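Local coordinates for Esterase/lipase (Lactobacillus rhamnosus, PDB 4N5H), which probably hydrolyses carboxylic esters, and may also transfer acyl groups, as an esterase of the alpha/beta-hydrolase fold, at residues G76-D81 / L106-D111. The protein carries 1 engineered substitution. Residues are numbered along the deposited sequence; the frame is centred on the assembly and turned at random.
Sequences GWFYGD and LLPDVD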
ATOM      1  N   GLY A  76     -19.837  18.895   6.754  1.00 16.10           N
ATOM      2  CA  GLY A  76     -20.570  19.518   7.838  1.00 15.27           C
ATOM      3  C   GLY A  76     -19.932  20.681   8.513  1.00 16.53           C
ATOM      4  O   GLY A  76     -20.237  20.996   9.693  1.00 16.57           O
ATOM      5  N   TRP A  77     -18.950  21.334   7.870  1.00 13.37           N
ATOM      6  CA  TRP A  77     -18.134  22.426   8.439  1.00 14.63           C
ATOM      7  C   TRP A  77     -17.148  22.085   9.546  1.00 14.69           C
ATOM      8  O   TRP A  77     -16.261  22.886   9.874  1.00 13.71           O
ATOM      9  CB  TRP A  77     -19.025  23.688   8.771  1.00 15.29           C
ATOM     10  CG  TRP A  77     -20.027  24.182   7.781  1.00 14.05           C
ATOM     11  CD1 TRP A  77     -19.794  25.029   6.751  1.00 14.13           C
ATOM     12  CD2 TRP A  77     -21.412  23.841   7.677  1.00 14.58           C
ATOM     13  NE1 TRP A  77     -20.891  25.248   6.055  1.00 14.05           N
ATOM     14  CE2 TRP A  77     -21.929  24.545   6.582  1.00 13.74           C
ATOM     15  CE3 TRP A  77     -22.277  23.031   8.443  1.00 17.30           C
ATOM     16  CZ2 TRP A  77     -23.293  24.475   6.181  1.00 17.02           C
ATOM     17  CZ3 TRP A  77     -23.591  22.971   8.102  1.00 18.38           C
ATOM     18  CH2 TRP A  77     -24.118  23.687   6.949  1.00 18.24           C
ATOM     19  N   PHE A  78     -17.253  20.822  10.023  1.00 16.27           N
ATOM     20  CA  PHE A  78     -16.487  20.274  11.139  1.00 14.66           C
ATOM     21  C   PHE A  78     -15.442  19.235  10.746  1.00 14.43           C
ATOM     22  O   PHE A  78     -14.596  18.820  11.541  1.00 15.42           O
ATOM     23  CB  PHE A  78     -17.448  19.550  12.141  1.00 15.62           C
ATOM     24  CG  PHE A  78     -18.144  20.465  13.136  1.00 18.83           C
ATOM     25  CD1 PHE A  78     -19.355  21.060  12.820  1.00 20.37           C
ATOM     26  CD2 PHE A  78     -17.576  20.691  14.396  1.00 20.54           C
ATOM     27  CE1 PHE A  78     -20.054  21.863  13.741  1.00 22.43           C
ATOM     28  CE2 PHE A  78     -18.270  21.522  15.304  1.00 21.30           C
ATOM     29  CZ  PHE A  78     -19.457  22.100  14.959  1.00 20.38           C
ATOM     30  N   TYR A  79     -15.458  18.830   9.468  1.00 14.35           N
ATOM     31  CA  TYR A  79     -14.730  17.633   9.018  1.00 14.24           C
ATOM     32  C   TYR A  79     -14.197  17.873   7.613  1.00 12.87           C
ATOM     33  O   TYR A  79     -14.810  18.519   6.762  1.00 13.89           O
ATOM     34  CB  TYR A  79     -15.636  16.395   9.003  1.00 14.59           C
ATOM     35  CG  TYR A  79     -15.136  15.159   8.352  1.00 13.94           C
ATOM     36  CD1 TYR A  79     -15.546  14.809   7.107  1.00 14.96           C
ATOM     37  CD2 TYR A  79     -14.160  14.404   8.931  1.00 15.24           C
ATOM     38  CE1 TYR A  79     -15.064  13.693   6.483  1.00 17.32           C
ATOM     39  CE2 TYR A  79     -13.609  13.304   8.310  1.00 16.89           C
ATOM     40  CZ  TYR A  79     -14.078  12.935   7.052  1.00 17.80           C
ATOM     41  OH  TYR A  79     -13.574  11.807   6.349  1.00 17.96           O
ATOM     42  N   GLY A  80     -13.048  17.259   7.364  1.00 13.33           N
ATOM     43  CA  GLY A  80     -12.538  17.147   5.982  1.00 12.43           C
ATOM     44  C   GLY A  80     -11.223  17.881   5.814  1.00 13.97           C
ATOM     45  O   GLY A  80     -10.733  18.603   6.684  1.00 16.14           O
ATOM     46  N   ASP A  81     -10.630  17.717   4.626  1.00 12.83           N
ATOM     47  CA  ASP A  81      -9.399  18.384   4.300  1.00 13.02           C
ATOM     48  C   ASP A  81      -9.210  18.365   2.781  1.00 13.86           C
ATOM     49  O   ASP A  81     -10.124  17.915   2.090  1.00 13.85           O
ATOM     50  CB  ASP A  81      -8.167  17.759   5.021  1.00 15.49           C
ATOM     51  CG  ASP A  81      -7.955  16.294   4.705  1.00 18.93           C
ATOM     52  OD1 ASP A  81      -8.285  15.827   3.586  1.00 14.65           O
ATOM     53  OD2 ASP A  81      -7.548  15.509   5.651  1.00 20.05           O
ATOM     54  N   LEU A 106     -11.599  24.277  10.333  1.00 14.54           N
ATOM     55  CA  LEU A 106     -12.833  23.623  10.634  1.00 14.36           C
ATOM     56  C   LEU A 106     -13.477  24.242  11.923  1.00 15.66           C
ATOM     57  O   LEU A 106     -12.755  24.656  12.815  1.00 15.70           O
ATOM     58  CB  LEU A 106     -12.575  22.149  10.898  1.00 15.19           C
ATOM     59  CG  LEU A 106     -12.022  21.354   9.672  1.00 16.21           C
ATOM     60  CD1 LEU A 106     -11.795  19.894   9.991  1.00 16.77           C
ATOM     61  CD2 LEU A 106     -12.911  21.509   8.491  1.00 17.32           C
ATOM     62  N   LEU A 107     -14.783  24.193  11.976  1.00 14.72           N
ATOM     63  CA  LEU A 107     -15.482  24.515  13.266  1.00 16.31           C
ATOM     64  C   LEU A 107     -15.003  23.435  14.210  1.00 18.83           C
ATOM     65  O   LEU A 107     -14.765  22.296  13.838  1.00 18.25           O
ATOM     66  CB  LEU A 107     -16.954  24.407  13.093  1.00 17.35           C
ATOM     67  CG  LEU A 107     -17.693  25.213  12.053  1.00 21.65           C
ATOM     68  CD1 LEU A 107     -19.163  25.134  12.122  1.00 20.72           C
ATOM     69  CD2 LEU A 107     -17.252  26.587  11.866  1.00 21.24           C
ATOM     70  N   PRO A 108     -14.882  23.757  15.499  1.00 18.05           N
ATOM     71  CA  PRO A 108     -15.282  25.001  16.154  1.00 18.46           C
ATOM     72  C   PRO A 108     -14.066  25.931  16.346  1.00 21.34           C
ATOM     73  O   PRO A 108     -14.191  26.996  16.944  1.00 22.82           O
ATOM     74  CB  PRO A 108     -15.725  24.447  17.570  1.00 18.78           C
ATOM     75  CG  PRO A 108     -14.764  23.338  17.789  1.00 20.68           C
ATOM     76  CD  PRO A 108     -14.573  22.669  16.469  1.00 19.17           C
ATOM     77  N   ASP A 109     -12.918  25.625  15.758  1.00 20.69           N
ATOM     78  CA  ASP A 109     -11.737  26.477  15.871  1.00 22.91           C
ATOM     79  C   ASP A 109     -11.812  27.812  15.137  1.00 20.79           C
ATOM     80  O   ASP A 109     -11.142  28.788  15.525  1.00 22.98           O
ATOM     81  CB  ASP A 109     -10.536  25.699  15.418  1.00 29.51           C
ATOM     82  CG  ASP A 109     -10.344  24.476  16.296  1.00 40.98           C
ATOM     83  OD1 ASP A 109     -10.491  24.618  17.549  1.00 48.85           O
ATOM     84  OD2 ASP A 109     -10.172  23.411  15.716  1.00 54.91           O
ATOM     85  N   VAL A 110     -12.568  27.847  14.073  1.00 16.71           N
ATOM     86  CA  VAL A 110     -12.975  29.085  13.436  1.00 16.59           C
ATOM     87  C   VAL A 110     -14.520  29.090  13.360  1.00 15.50           C
ATOM     88  O   VAL A 110     -15.217  28.118  13.745  1.00 16.78           O
ATOM     89  CB  VAL A 110     -12.391  29.210  12.011  1.00 17.31           C
ATOM     90  CG1 VAL A 110     -10.878  29.281  12.106  1.00 19.66           C
ATOM     91  CG2 VAL A 110     -12.783  27.998  11.190  1.00 18.41           C
ATOM     92  N   ASP A 111     -15.044  30.192  12.856  1.00 16.33           N
ATOM     93  CA  ASP A 111     -16.428  30.295  12.496  1.00 14.26           C
ATOM     94  C   ASP A 111     -16.536  30.458  10.970  1.00 14.90           C
ATOM     95  O   ASP A 111     -15.527  30.241  10.265  1.00 14.57           O
ATOM     96  CB  ASP A 111     -17.156  31.460  13.235  1.00 15.07           C
ATOM     97  CG  ASP A 111     -16.591  32.788  12.971  1.00 19.15           C
ATOM     98  OD1 ASP A 111     -16.037  33.047  11.891  1.00 17.10           O
ATOM     99  OD2 ASP A 111     -16.768  33.701  13.838  1.00 20.15           O
TER
HETATM  100  O   HOH W   1     -13.627  19.820  13.923  1.00 20.55           O
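L107 packs on one face of the F78 ring: its CB sits 3.8 Å from the ring centroid and 6° off the normal, a CH-pi contact made nearly square on. G76 O lies in plane at the ring's edge, CD of P108 approaches CE2 obliquely at 4.0 Å, and Y206 meets the ring edge-to-face. In this alpha/beta-hydrolase fold the contact joins two loops, one between strand 66-72 and helix 86-94, the other between strand 98-102 and helix 112-129. The L107 and F78 side chains cross at about a right angle. CG of L107, anti to the carbonyl carbon (chi1 -57°), carries CD1 to F78 CE1 and, at 3.7 Å, W77 CB. The W77 indole itself leads away from 106-111 to meet H150 and touch helix 147-158, close to a probable nucleophile elbow and Ser-His-Asp triad.

The backbones are tied by one direct bond, L107 N to W77 O, 2.9 Å long with 161° at the hydrogen; Q115 NE2 also donates to that carbonyl. L106 lies against the backbone of 78-80, its CD1 3.4 Å from F78 O and its CD2 near Y79 N. The cis peptide before P108 puts its CD on the same side as L107 O, and both approach the F78 ring, O near CD2. One water lies between the loops, 2.8 Å from F78 O and 2.7 Å from L107 O, within hydrogen-bonding distance of both.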